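Long-range contacts in fructooligosaccharide ABC transporter substrate-binding protein FusA (Streptococcus pneumoniae, PDB 5G5Y), which binds short- and long-chain fructooligosaccharides such as kestose, nystose and inulin, but not sucrose, and serves the FusABC-MsmK ABC transporter that imports them: residues P16-E21 / I36-Y41; E21-Q26 / W340-D345; A61-G66 / G381-I386; D346-I351 / A372-K377. One frame throughout, in Å; residues are numbered along the deposited sequence.

Interaction 1 of 4, residues P16-E21 / I36-Y41. With ZN (zinc ion), chain L.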
loop_
_atom_site.group_PDB
_atom_site.type_symbol
_atom_site.label_atom_id
_atom_site.label_comp_id
_atom_site.label_asym_id
_atom_site.label_seq_id
_atom_site.Cartn_x
_atom_site.Cartn_y
_atom_site.Cartn_z
ATOM N N PRO A 16 -24.294 5.160 -8.037
ATOM C CA PRO A 16 -25.525 5.949 -7.971
ATOM C C PRO A 16 -25.501 7.055 -6.937
ATOM O O PRO A 16 -24.868 6.911 -5.896
ATOM C CB PRO A 16 -26.600 4.908 -7.614
ATOM C CG PRO A 16 -26.010 3.609 -7.956
ATOM C CD PRO A 16 -24.538 3.733 -7.771
ATOM N N LYS A 17 -26.196 8.164 -7.199
ATOM C CA LYS A 17 -26.234 9.268 -6.218
ATOM C C LYS A 17 -26.797 8.812 -4.859
ATOM O O LYS A 17 -26.339 9.271 -3.816
ATOM C CB LYS A 17 -27.064 10.449 -6.711
ATOM C CG LYS A 17 -26.651 11.033 -8.052
ATOM C CD LYS A 17 -25.392 11.873 -8.005
ATOM C CE LYS A 17 -24.589 11.760 -9.310
ATOM N NZ LYS A 17 -23.628 10.610 -9.315
ATOM N N ASP A 18 -27.817 7.959 -4.897
ATOM C CA ASP A 18 -28.349 7.324 -3.697
ATOM C C ASP A 18 -27.702 5.947 -3.560
ATOM O O ASP A 18 -27.975 5.074 -4.352
ATOM C CB ASP A 18 -29.868 7.194 -3.790
ATOM C CG ASP A 18 -30.498 6.581 -2.532
ATOM O OD1 ASP A 18 -29.776 6.247 -1.537
ATOM O OD2 ASP A 18 -31.752 6.431 -2.536
ATOM N N PRO A 19 -26.870 5.744 -2.521
ATOM C CA PRO A 19 -26.266 4.421 -2.318
ATOM C C PRO A 19 -27.266 3.256 -2.177
ATOM O O PRO A 19 -26.900 2.111 -2.455
ATOM C CB PRO A 19 -25.507 4.580 -1.014
ATOM C CG PRO A 19 -25.173 6.011 -0.943
ATOM C CD PRO A 19 -26.392 6.702 -1.517
ATOM N N ASN A 20 -28.476 3.532 -1.717
ATOM C CA ASN A 20 -29.485 2.478 -1.620
ATOM C C ASN A 20 -29.898 1.873 -2.973
ATOM O O ASN A 20 -30.597 0.882 -2.983
ATOM C CB ASN A 20 -30.714 2.951 -0.870
ATOM C CG ASN A 20 -30.456 3.182 0.605
ATOM O OD1 ASN A 20 -29.653 2.470 1.246
ATOM N ND2 ASN A 20 -31.137 4.156 1.166
ATOM N N GLU A 21 -29.481 2.460 -4.089
ATOM C CA GLU A 21 -29.637 1.847 -5.411
ATOM C C GLU A 21 -28.585 0.740 -5.718
ATOM O O GLU A 21 -28.664 0.096 -6.753
ATOM C CB GLU A 21 -29.604 2.928 -6.500
ATOM C CG GLU A 21 -30.779 3.888 -6.382
ATOM C CD GLU A 21 -30.780 4.971 -7.455
ATOM O OE1 GLU A 21 -30.007 4.856 -8.421
ATOM O OE2 GLU A 21 -31.550 5.950 -7.310
ATOM N N ILE A 36 -30.816 3.081 5.859
ATOM C CA ILE A 36 -29.828 4.141 5.917
ATOM C C ILE A 36 -30.245 5.291 5.017
ATOM O O ILE A 36 -30.495 5.104 3.821
ATOM C CB ILE A 36 -28.418 3.673 5.502
ATOM C CG1 ILE A 36 -28.009 2.424 6.320
ATOM C CG2 ILE A 36 -27.401 4.801 5.730
ATOM C CD1 ILE A 36 -28.007 2.651 7.827
ATOM N N ASP A 37 -30.315 6.465 5.616
ATOM C CA ASP A 37 -30.504 7.688 4.890
ATOM C C ASP A 37 -29.114 8.273 4.623
ATOM O O ASP A 37 -28.472 8.809 5.539
ATOM C CB ASP A 37 -31.368 8.685 5.651
ATOM C CG ASP A 37 -31.624 9.933 4.832
ATOM O OD1 ASP A 37 -31.525 9.832 3.605
ATOM O OD2 ASP A 37 -31.949 10.978 5.388
ATOM N N TRP A 38 -28.667 8.167 3.378
ATOM C CA TRP A 38 -27.280 8.521 3.043
ATOM C C TRP A 38 -27.106 9.971 2.676
ATOM O O TRP A 38 -27.939 10.532 1.933
ATOM C CB TRP A 38 -26.742 7.699 1.877
ATOM C CG TRP A 38 -26.765 6.245 2.093
ATOM C CD1 TRP A 38 -27.768 5.379 1.744
ATOM C CD2 TRP A 38 -25.757 5.449 2.742
ATOM N NE1 TRP A 38 -27.443 4.124 2.124
ATOM C CE2 TRP A 38 -26.213 4.124 2.724
ATOM C CE3 TRP A 38 -24.511 5.729 3.316
ATOM C CZ2 TRP A 38 -25.472 3.057 3.299
ATOM C CZ3 TRP A 38 -23.779 4.664 3.889
ATOM C CH2 TRP A 38 -24.258 3.360 3.851
ATOM N N THR A 39 -25.987 10.547 3.142
ATOM C CA THR A 39 -25.470 11.811 2.614
ATOM C C THR A 39 -24.242 11.392 1.857
ATOM O O THR A 39 -23.204 11.091 2.479
ATOM C CB THR A 39 -25.136 12.826 3.736
ATOM O OG1 THR A 39 -26.324 13.162 4.439
ATOM C CG2 THR A 39 -24.530 14.119 3.173
ATOM N N ASN A 40 -24.348 11.337 0.528
ATOM C CA ASN A 40 -23.342 10.736 -0.294
ATOM C C ASN A 40 -22.532 11.773 -1.059
ATOM O O ASN A 40 -23.044 12.356 -2.031
ATOM C CB ASN A 40 -24.016 9.785 -1.269
ATOM C CG ASN A 40 -23.056 9.022 -2.142
ATOM O OD1 ASN A 40 -21.882 8.842 -1.811
ATOM N ND2 ASN A 40 -23.555 8.542 -3.268
ATOM N N TYR A 41 -21.276 11.975 -0.646
ATOM C CA TYR A 41 -20.380 12.907 -1.338
ATOM C C TYR A 41 -19.466 12.172 -2.294
ATOM O O TYR A 41 -18.663 11.330 -1.886
ATOM C CB TYR A 41 -19.597 13.727 -0.339
ATOM C CG TYR A 41 -20.443 14.579 0.564
ATOM C CD1 TYR A 41 -21.500 15.372 0.064
ATOM C CD2 TYR A 41 -20.160 14.658 1.929
ATOM C CE1 TYR A 41 -22.252 16.167 0.910
ATOM C CE2 TYR A 41 -20.897 15.436 2.791
ATOM C CZ TYR A 41 -21.939 16.218 2.286
ATOM O OH TYR A 41 -22.660 17.005 3.179
HETATM ZN ZN ZN L . -31.750 11.377 2.222
HETATM O O HOH W 1 -23.265 5.376 -4.248
HETATM O O HOH W 2 -30.349 7.614 0.886
HETATM O O HOH W 3 -30.700 1.246 3.490
HETATM O O HOH W 4 -33.108 12.613 3.323
HETATM O O HOH W 5 -30.522 10.380 0.473
HETATM O O HOH W 6 -30.214 12.696 3.115
HETATM O O HOH W 7 -31.746 13.346 0.809
HETATM O O HOH W 8 -33.319 10.348 0.831
#

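Interaction 2 of 4, residues E21-Q26 / W340-D345. With GOL (glycerol), chain N.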
loop_
_atom_site.group_PDB
_atom_site.type_symbol
_atom_site.label_atom_id
_atom_site.label_comp_id
_atom_site.label_asym_id
_atom_site.label_seq_id
_atom_site.Cartn_x
_atom_site.Cartn_y
_atom_site.Cartn_z
ATOM N N GLU A 21 -29.481 2.460 -4.089
ATOM C CA GLU A 21 -29.637 1.847 -5.411
ATOM C C GLU A 21 -28.585 0.740 -5.718
ATOM O O GLU A 21 -28.664 0.096 -6.753
ATOM C CB GLU A 21 -29.604 2.928 -6.500
ATOM C CG GLU A 21 -30.779 3.888 -6.382
ATOM C CD GLU A 21 -30.780 4.971 -7.455
ATOM O OE1 GLU A 21 -30.007 4.856 -8.421
ATOM O OE2 GLU A 21 -31.550 5.950 -7.310
ATOM N N LYS A 22 -27.593 0.560 -4.843
ATOM C CA LYS A 22 -26.650 -0.562 -4.917
ATOM C C LYS A 22 -27.283 -1.848 -4.383
ATOM O O LYS A 22 -27.926 -1.844 -3.346
ATOM C CB LYS A 22 -25.397 -0.265 -4.098
ATOM C CG LYS A 22 -24.557 0.822 -4.686
ATOM C CD LYS A 22 -23.215 0.998 -3.975
ATOM C CE LYS A 22 -22.389 2.046 -4.676
ATOM N NZ LYS A 22 -21.112 2.439 -3.994
ATOM N N LEU A 23 -27.091 -2.938 -5.125
ATOM C CA LEU A 23 -27.607 -4.258 -4.754
ATOM C C LEU A 23 -27.136 -4.725 -3.358
ATOM O O LEU A 23 -27.934 -5.285 -2.548
ATOM C CB LEU A 23 -27.299 -5.267 -5.868
ATOM C CG LEU A 23 -27.853 -6.666 -5.721
ATOM C CD1 LEU A 23 -29.359 -6.706 -5.413
ATOM C CD2 LEU A 23 -27.562 -7.458 -6.991
ATOM N N ILE A 24 -25.866 -4.476 -3.041
ATOM C CA ILE A 24 -25.367 -4.814 -1.697
ATOM C C ILE A 24 -26.203 -4.147 -0.605
ATOM O O ILE A 24 -26.569 -4.776 0.401
ATOM C CB ILE A 24 -23.851 -4.466 -1.547
ATOM C CG1 ILE A 24 -22.976 -5.488 -2.303
ATOM C CG2 ILE A 24 -23.439 -4.472 -0.099
ATOM C CD1 ILE A 24 -21.511 -5.069 -2.425
ATOM N N LEU A 25 -26.512 -2.870 -0.750
ATOM C CA LEU A 25 -27.212 -2.190 0.331
ATOM C C LEU A 25 -28.718 -2.535 0.394
ATOM O O LEU A 25 -29.331 -2.452 1.451
ATOM C CB LEU A 25 -26.976 -0.702 0.239
ATOM C CG LEU A 25 -25.486 -0.394 0.465
ATOM C CD1 LEU A 25 -25.226 1.049 0.117
ATOM C CD2 LEU A 25 -25.082 -0.675 1.911
ATOM N N GLN A 26 -29.288 -2.892 -0.748
ATOM C CA GLN A 26 -30.678 -3.412 -0.841
ATOM C C GLN A 26 -30.835 -4.711 -0.088
ATOM O O GLN A 26 -31.741 -4.846 0.746
ATOM C CB GLN A 26 -31.053 -3.623 -2.315
ATOM C CG GLN A 26 -31.318 -2.301 -2.982
ATOM C CD GLN A 26 -31.344 -2.361 -4.493
ATOM O OE1 GLN A 26 -31.305 -3.426 -5.096
ATOM N NE2 GLN A 26 -31.392 -1.205 -5.109
ATOM N N TRP A 340 -15.216 -5.502 -2.795
ATOM C CA TRP A 340 -14.943 -5.838 -4.196
ATOM C C TRP A 340 -16.123 -5.855 -5.175
ATOM O O TRP A 340 -15.882 -5.770 -6.387
ATOM C CB TRP A 340 -14.198 -7.182 -4.286
ATOM C CG TRP A 340 -12.740 -7.129 -4.006
ATOM C CD1 TRP A 340 -11.844 -6.164 -4.432
ATOM C CD2 TRP A 340 -11.960 -8.110 -3.314
ATOM N NE1 TRP A 340 -10.556 -6.477 -3.998
ATOM C CE2 TRP A 340 -10.597 -7.667 -3.325
ATOM C CE3 TRP A 340 -12.265 -9.300 -2.662
ATOM C CZ2 TRP A 340 -9.570 -8.368 -2.679
ATOM C CZ3 TRP A 340 -11.220 -10.015 -2.054
ATOM C CH2 TRP A 340 -9.903 -9.541 -2.071
ATOM N N GLY A 341 -17.351 -6.047 -4.687
ATOM C CA GLY A 341 -18.525 -6.144 -5.552
ATOM C C GLY A 341 -19.466 -7.238 -5.138
ATOM O O GLY A 341 -19.362 -7.765 -4.039
ATOM N N THR A 342 -20.398 -7.607 -6.012
ATOM C CA THR A 342 -21.391 -8.580 -5.608
ATOM C C THR A 342 -21.752 -9.580 -6.734
ATOM O O THR A 342 -21.071 -9.659 -7.734
ATOM C CB THR A 342 -22.604 -7.854 -4.968
ATOM O OG1 THR A 342 -23.472 -8.807 -4.344
ATOM C CG2 THR A 342 -23.376 -7.010 -6.014
ATOM N N TYR A 343 -22.800 -10.353 -6.491
ATOM C CA TYR A 343 -23.252 -11.440 -7.347
ATOM C C TYR A 343 -24.749 -11.271 -7.575
ATOM O O TYR A 343 -25.431 -10.568 -6.806
ATOM C CB TYR A 343 -23.052 -12.788 -6.616
ATOM C CG TYR A 343 -23.918 -12.910 -5.376
ATOM C CD1 TYR A 343 -23.477 -12.411 -4.143
ATOM C CD2 TYR A 343 -25.230 -13.425 -5.452
ATOM C CE1 TYR A 343 -24.289 -12.453 -3.020
ATOM C CE2 TYR A 343 -26.041 -13.488 -4.328
ATOM C CZ TYR A 343 -25.560 -12.989 -3.116
ATOM O OH TYR A 343 -26.342 -13.033 -2.007
ATOM N N GLY A 344 -25.253 -11.962 -8.601
ATOM C CA GLY A 344 -26.696 -12.187 -8.779
ATOM C C GLY A 344 -27.506 -11.055 -9.387
ATOM O O GLY A 344 -28.735 -11.153 -9.438
ATOM N N ASP A 345 -26.867 -9.987 -9.855
ATOM C CA ASP A 345 -27.606 -8.909 -10.523
ATOM C C ASP A 345 -27.946 -9.319 -11.963
ATOM O O ASP A 345 -27.055 -9.675 -12.736
ATOM C CB ASP A 345 -26.820 -7.599 -10.543
ATOM C CG ASP A 345 -27.730 -6.350 -10.711
ATOM O OD1 ASP A 345 -28.943 -6.490 -11.021
ATOM O OD2 ASP A 345 -27.225 -5.223 -10.531
HETATM C C1 GOL N . -30.735 -1.311 -8.800
HETATM O O1 GOL N . -31.723 -1.232 -7.781
HETATM C C2 GOL N . -30.139 -2.719 -8.816
HETATM O O2 GOL N . -30.279 -3.423 -7.572
HETATM C C3 GOL N . -28.671 -2.654 -9.199
HETATM O O3 GOL N . -28.638 -3.079 -10.566
#

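Interaction 3 of 4, residues A61-G66 / G381-I386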
loop_
_atom_site.group_PDB
_atom_site.type_symbol
_atom_site.label_atom_id
_atom_site.label_comp_id
_atom_site.label_asym_id
_atom_site.label_seq_id
_atom_site.Cartn_x
_atom_site.Cartn_y
_atom_site.Cartn_z
ATOM N N ALA A 61 -23.189 8.707 11.866
ATOM C CA ALA A 61 -21.862 8.115 11.612
ATOM C C ALA A 61 -21.335 8.585 10.275
ATOM O O ALA A 61 -22.114 9.012 9.415
ATOM C CB ALA A 61 -21.945 6.610 11.605
ATOM N N ILE A 62 -20.005 8.527 10.102
ATOM C CA ILE A 62 -19.370 8.871 8.828
ATOM C C ILE A 62 -18.782 7.544 8.331
ATOM O O ILE A 62 -17.902 6.980 8.981
ATOM C CB ILE A 62 -18.283 9.935 9.013
ATOM C CG1 ILE A 62 -18.875 11.205 9.641
ATOM C CG2 ILE A 62 -17.592 10.246 7.681
ATOM C CD1 ILE A 62 -17.823 12.242 10.032
ATOM N N HIS A 63 -19.308 7.067 7.206
ATOM C CA HIS A 63 -19.010 5.781 6.590
ATOM C C HIS A 63 -18.023 5.983 5.446
ATOM O O HIS A 63 -18.142 6.930 4.673
ATOM C CB HIS A 63 -20.315 5.196 6.117
ATOM C CG HIS A 63 -20.215 3.954 5.315
ATOM N ND1 HIS A 63 -20.074 3.971 3.954
ATOM C CD2 HIS A 63 -20.333 2.652 5.665
ATOM C CE1 HIS A 63 -20.067 2.733 3.490
ATOM N NE2 HIS A 63 -20.243 1.914 4.508
ATOM N N ASN A 64 -17.050 5.092 5.340
ATOM C CA ASN A 64 -16.036 5.152 4.283
ATOM C C ASN A 64 -15.210 6.424 4.384
ATOM O O ASN A 64 -14.837 7.033 3.403
ATOM C CB ASN A 64 -16.699 4.967 2.896
ATOM C CG ASN A 64 -15.784 4.331 1.876
ATOM O OD1 ASN A 64 -14.924 3.516 2.219
ATOM N ND2 ASN A 64 -15.995 4.654 0.601
ATOM N N ASP A 65 -14.888 6.776 5.611
ATOM C CA ASP A 65 -14.352 8.077 5.968
ATOM C C ASP A 65 -12.899 8.384 5.596
ATOM O O ASP A 65 -12.575 9.559 5.302
ATOM C CB ASP A 65 -14.467 8.242 7.488
ATOM C CG ASP A 65 -14.083 9.666 7.972
ATOM O OD1 ASP A 65 -14.103 10.665 7.162
ATOM O OD2 ASP A 65 -13.764 9.763 9.171
ATOM N N GLY A 66 -12.017 7.404 5.718
ATOM C CA GLY A 66 -10.568 7.622 5.446
ATOM C C GLY A 66 -9.795 8.774 6.123
ATOM O O GLY A 66 -8.840 9.278 5.553
ATOM N N GLY A 381 -17.222 -0.093 0.133
ATOM C CA GLY A 381 -16.150 0.404 0.993
ATOM C C GLY A 381 -16.567 0.272 2.434
ATOM O O GLY A 381 -17.269 -0.677 2.799
ATOM N N GLY A 382 -16.167 1.241 3.247
ATOM C CA GLY A 382 -16.484 1.239 4.640
ATOM C C GLY A 382 -15.661 0.249 5.448
ATOM O O GLY A 382 -14.687 -0.339 4.939
ATOM N N PRO A 383 -16.072 0.031 6.713
ATOM C CA PRO A 383 -15.315 -0.845 7.609
ATOM C C PRO A 383 -15.543 -2.315 7.243
ATOM O O PRO A 383 -16.694 -2.746 7.002
ATOM C CB PRO A 383 -15.897 -0.500 8.978
ATOM C CG PRO A 383 -17.331 -0.197 8.682
ATOM C CD PRO A 383 -17.332 0.486 7.333
ATOM N N LEU A 384 -14.467 -3.094 7.201
ATOM C CA LEU A 384 -14.525 -4.472 6.779
ATOM C C LEU A 384 -13.194 -5.162 7.024
ATOM O O LEU A 384 -12.138 -4.503 7.260
ATOM C CB LEU A 384 -14.912 -4.564 5.267
ATOM C CG LEU A 384 -13.910 -4.009 4.229
ATOM C CD1 LEU A 384 -12.856 -5.031 3.848
ATOM C CD2 LEU A 384 -14.647 -3.494 2.963
ATOM N N ALA A 385 -13.233 -6.487 6.961
ATOM C CA ALA A 385 -12.035 -7.286 7.082
ATOM C C ALA A 385 -12.038 -8.512 6.211
ATOM O O ALA A 385 -12.979 -9.305 6.254
ATOM C CB ALA A 385 -11.787 -7.712 8.507
ATOM N N ILE A 386 -10.952 -8.643 5.449
ATOM C CA ILE A 386 -10.638 -9.849 4.670
ATOM C C ILE A 386 -9.291 -10.368 5.156
ATOM O O ILE A 386 -8.247 -9.696 5.014
ATOM C CB ILE A 386 -10.594 -9.576 3.172
ATOM C CG1 ILE A 386 -11.916 -8.927 2.725
ATOM C CG2 ILE A 386 -10.377 -10.861 2.379
ATOM C CD1 ILE A 386 -11.886 -8.367 1.321
#

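Interaction 4 of 4, residues D346-I351 / A372-K377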
loop_
_atom_site.group_PDB
_atom_site.type_symbol
_atom_site.label_atom_id
_atom_site.label_comp_id
_atom_site.label_asym_id
_atom_site.label_seq_id
_atom_site.Cartn_x
_atom_site.Cartn_y
_atom_site.Cartn_z
ATOM N N ASP A 346 -29.232 -9.252 -12.319
ATOM C CA ASP A 346 -29.644 -9.415 -13.726
ATOM C C ASP A 346 -29.654 -8.109 -14.562
ATOM O O ASP A 346 -29.940 -8.166 -15.738
ATOM C CB ASP A 346 -30.995 -10.145 -13.826
ATOM C CG ASP A 346 -32.162 -9.334 -13.282
ATOM O OD1 ASP A 346 -31.990 -8.143 -12.947
ATOM O OD2 ASP A 346 -33.273 -9.895 -13.184
ATOM N N LYS A 347 -29.337 -6.953 -13.975
ATOM C CA LYS A 347 -29.360 -5.664 -14.703
ATOM C C LYS A 347 -27.990 -5.136 -15.134
ATOM O O LYS A 347 -27.907 -4.158 -15.882
ATOM C CB LYS A 347 -30.038 -4.586 -13.855
ATOM C CG LYS A 347 -31.420 -4.944 -13.315
ATOM C CD LYS A 347 -31.968 -3.823 -12.437
ATOM C CE LYS A 347 -33.396 -4.061 -11.978
ATOM N NZ LYS A 347 -33.526 -5.048 -10.856
ATOM N N GLN A 348 -26.913 -5.739 -14.625
ATOM C CA GLN A 348 -25.551 -5.410 -15.043
ATOM C C GLN A 348 -24.633 -6.586 -14.688
ATOM O O GLN A 348 -25.075 -7.561 -14.090
ATOM C CB GLN A 348 -25.049 -4.074 -14.416
ATOM C CG GLN A 348 -24.743 -4.142 -12.926
ATOM C CD GLN A 348 -24.564 -2.800 -12.204
ATOM O OE1 GLN A 348 -24.840 -2.701 -10.999
ATOM N NE2 GLN A 348 -24.081 -1.797 -12.892
ATOM N N GLN A 349 -23.369 -6.490 -15.090
ATOM C CA GLN A 349 -22.399 -7.528 -14.820
ATOM C C GLN A 349 -22.146 -7.670 -13.306
ATOM O O GLN A 349 -22.503 -6.789 -12.529
ATOM C CB GLN A 349 -21.100 -7.242 -15.563
ATOM C CG GLN A 349 -21.171 -7.593 -17.039
ATOM C CD GLN A 349 -19.833 -7.429 -17.703
ATOM O OE1 GLN A 349 -18.921 -8.242 -17.498
ATOM N NE2 GLN A 349 -19.688 -6.376 -18.495
ATOM N N ASN A 350 -21.537 -8.782 -12.926
ATOM C CA ASN A 350 -21.234 -9.108 -11.511
ATOM C C ASN A 350 -19.772 -9.453 -11.313
ATOM O O ASN A 350 -19.205 -10.199 -12.083
ATOM C CB ASN A 350 -22.069 -10.281 -11.041
ATOM C CG ASN A 350 -23.567 -9.960 -11.012
ATOM O OD1 ASN A 350 -24.078 -9.352 -10.071
ATOM N ND2 ASN A 350 -24.277 -10.372 -12.069
ATOM N N ILE A 351 -19.167 -8.901 -10.268
ATOM C CA ILE A 351 -17.795 -9.265 -9.894
ATOM C C ILE A 351 -17.710 -10.752 -9.491
ATOM O O ILE A 351 -16.731 -11.469 -9.811
ATOM C CB ILE A 351 -17.278 -8.333 -8.771
ATOM C CG1 ILE A 351 -17.170 -6.902 -9.269
ATOM C CG2 ILE A 351 -15.946 -8.830 -8.196
ATOM C CD1 ILE A 351 -16.058 -6.646 -10.270
ATOM N N ALA A 372 -12.931 -1.839 -15.949
ATOM C CA ALA A 372 -12.569 -0.489 -15.545
ATOM C C ALA A 372 -13.480 0.112 -14.443
ATOM O O ALA A 372 -13.030 0.934 -13.649
ATOM C CB ALA A 372 -12.540 0.423 -16.772
ATOM N N GLU A 373 -14.747 -0.288 -14.409
ATOM C CA GLU A 373 -15.777 0.469 -13.693
ATOM C C GLU A 373 -16.681 -0.311 -12.749
ATOM O O GLU A 373 -17.353 0.310 -11.906
ATOM C CB GLU A 373 -16.700 1.129 -14.723
ATOM C CG GLU A 373 -15.974 1.946 -15.779
ATOM C CD GLU A 373 -16.912 2.734 -16.678
ATOM O OE1 GLU A 373 -18.160 2.538 -16.630
ATOM O OE2 GLU A 373 -16.376 3.563 -17.439
ATOM N N LEU A 374 -16.766 -1.625 -12.918
ATOM C CA LEU A 374 -17.815 -2.369 -12.247
ATOM C C LEU A 374 -17.594 -2.382 -10.719
ATOM O O LEU A 374 -18.561 -2.292 -9.946
ATOM C CB LEU A 374 -17.927 -3.766 -12.794
ATOM C CG LEU A 374 -19.010 -4.632 -12.144
ATOM C CD1 LEU A 374 -20.382 -4.002 -12.362
ATOM C CD2 LEU A 374 -18.916 -6.031 -12.716
ATOM N N ARG A 375 -16.331 -2.431 -10.289
ATOM C CA ARG A 375 -16.047 -2.438 -8.846
ATOM C C ARG A 375 -16.549 -1.117 -8.221
ATOM O O ARG A 375 -17.280 -1.116 -7.218
ATOM C CB ARG A 375 -14.574 -2.633 -8.562
ATOM C CG ARG A 375 -14.286 -2.603 -7.073
ATOM C CD ARG A 375 -12.799 -2.620 -6.752
ATOM N NE ARG A 375 -12.603 -2.621 -5.291
ATOM C CZ ARG A 375 -11.413 -2.696 -4.681
ATOM N NH1 ARG A 375 -10.299 -2.788 -5.388
ATOM N NH2 ARG A 375 -11.333 -2.698 -3.354
ATOM N N GLN A 376 -16.180 -0.004 -8.840
ATOM C CA GLN A 376 -16.604 1.322 -8.368
ATOM C C GLN A 376 -18.109 1.499 -8.332
ATOM O O GLN A 376 -18.609 2.216 -7.485
ATOM C CB GLN A 376 -16.025 2.426 -9.236
ATOM C CG GLN A 376 -14.592 2.782 -9.004
ATOM C CD GLN A 376 -14.128 3.614 -10.179
ATOM O OE1 GLN A 376 -14.467 4.797 -10.262
ATOM N NE2 GLN A 376 -13.464 2.973 -11.160
ATOM N N LYS A 377 -18.814 0.877 -9.281
ATOM C CA LYS A 377 -20.262 0.951 -9.338
ATOM C C LYS A 377 -20.988 0.118 -8.297
ATOM O O LYS A 377 -22.136 0.438 -7.973
ATOM C CB LYS A 377 -20.780 0.550 -10.731
ATOM C CG LYS A 377 -20.383 1.477 -11.860
ATOM C CD LYS A 377 -20.972 0.906 -13.157
ATOM C CE LYS A 377 -20.561 1.645 -14.405
ATOM N NZ LYS A 377 -20.953 0.850 -15.604
HETATM O O HOH W 9 -24.609 -0.609 -8.745
#

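Interaction 1 of 4, residues P16-E21 / I36-Y41
Pro19 and Trp38 face each other with their CA atoms 6.8 Å apart, where the loop 16-21 lies over strand 34-41, an edge strand of a mixed four-stranded sheet in this bacterial solute-binding protein. The pyrrolidine ring lies on the indole: Pro19 CB stands 3.6 Å from the centroid of the five-membered ring and only 5° off its normal, a CH-pi contact over the face. The opposite face is covered by Ile36 CG2. Indole rotation is further fixed at the edge, since Trp38 NE1 donates in its own ring plane to Asn20 OD1 (2.9 Å), arriving from above the carbonyl plane of that amide. The same amide works in both directions: Asn20 ND2 gives a nearly straight bond of 2.9 Å to Ile36 O. Within the loop Asn20 N binds Asp18 OD1, an Asx turn. Asp37, on the strand, coordinates a zinc ion through OD1, with five waters completing the shell. At the other end of the contact Asn40 CG is anti to the backbone N (chi1 -177°), and Asn40 OD1 is held by Ser11 while Asn40 ND2 reaches Lys17 O at 2.9 Å, with an N-H...O angle of 172°.

Interaction 2 of 4, residues E21-Q26 / W340-D345
Leu23, in the first turn of helix 23-32, meets the loop 340-345 through one methyl: its CD2 lies 3.6 Å from Asp345 CB and 3.8 Å from Tyr343 O. Ile24 follows, sliding past Thr342 in the opposite direction, with Ile24 CG1 3.6 Å from Thr342 CB and its terminal CD1 3.8 Å from Gly341 O. Gly341 is where the chain, at positive phi, leaves the helix that ends in Trp340, a substrate-binding residue. The Thr342 hydroxyl turns to Gln337 of that helix. Further along, Gln26 is joined to Asp345 through a glycerol, probably from the crystallisation liquor: Gln26 NE2 donates to its O1 and Gln26 OE1 accepts from its O2, each at 2.7 Å, while glycerol O3 donates to Asp345 OD2 at 2.6 Å. Direct contact between the segments is thus van der Waals packing of the Leu23 and Ile24 branches on carbon atoms and carbonyl oxygens of the loop, and the polar link between Gln26 and Asp345 depends on a molecule that is probably not physiological.

Interaction 3 of 4, residues A61-G66 / G381-I386
Asn64 and Gly382 bring their CA atoms to 4.0 Å, the tight point of a contact in which the end of strand 61-63, in one mixed sheet, and the residue after it meet the turn leading into strand 384-386 of another, within this solute-binding protein fold. Here Gly382 N donates to Asn64 OD1 at 2.8 Å with an N-H...O angle of 170°, entering from above the carbonyl plane. Asn64 ND2 is held by Ala10 O, so both ends of the amide are engaged. The two glycines, both at positive phi, let the side chains come close to the turn's backbone: Asn64 OD1 lies 3.6 Å from Gly381 CA, and His63 NE2 lies 3.8 Å from Gly382 CA. The looser part is the imidazole. Its face receives Gly382 CA in a CH-pi contact 4.1 Å from the ring centroid, displaced toward the rim, and Pro383 touches it lightly. The partly exposed side is that of Asn64 and Gly381, near the substrate-binding residues Lys309 and Glu379, whereas His63, Gly382 and Pro383 are buried. The His63 ring is bonded through ND1 to Thr9 OG1, and its CD2 stands 4.1 Å from Pro383 CD.

Interaction 4 of 4, residues D346-I351 / A372-K377
Leu374 carries the contact, its two methyls reaching the backbone and side chains of the loop 346-351. Leu374 CD1 sits 3.5 Å from Gln349 O, and CD2 lies 3.8 Å from both Gln349 CB and Ile351 CD1. With chi1 at 180°, Leu374 CG is anti to the backbone N and lies 4.0 Å from Ile351 CD1; these two side chains run past each other in opposite directions. At the edge of this apolar patch Gln348 NE2 lies 4.1 Å from Lys377 CD, crossing it at a slant, and a water donates to both Gln348 OE1 and Lys377 O, at 3.1 and 2.8 Å. The contact thus joins helix 370-378 to the loop between helix 332-340 and strand 352-355. In the next shell, Leu366 packs on both Ile351 and Leu374, and the Gln349 amide is bonded to Asn367. Asn350, directed away from the helix, binds Asp345 N through OD1. On the helix Arg375, a substrate-binding residue, forms a salt bridge with Glu379, another such residue, and donates from NH2 to Asn339 O, while Lys377 NZ forms a salt bridge with Glu373 OE1 at 3.4 Å, its hydrogen bond weak.

From the N terminus, interaction 1 closes a short loop through helix 23-32, bringing the chain before that helix onto strand 34-41. Interaction 2 shares Glu21 with it and crosses it, since residues 22-26 fall inside that loop while 340-345 lies far beyond; it joins helix 23-32 to the loop after helix 332-340. Interaction 3 opens after interaction 1 closes and crosses interaction 2, tying strand 61-63 to the turn before strand 384-386. Interaction 4, nested inside the loop of interaction 3, opens just after interaction 2 closes and joins the same loop after helix 332-340 to helix 370-378. Trp38 and His63 pack together, linking interactions 1 and 3 on one sheet, and Pro16 touches Lys377 between interactions 1 and 4.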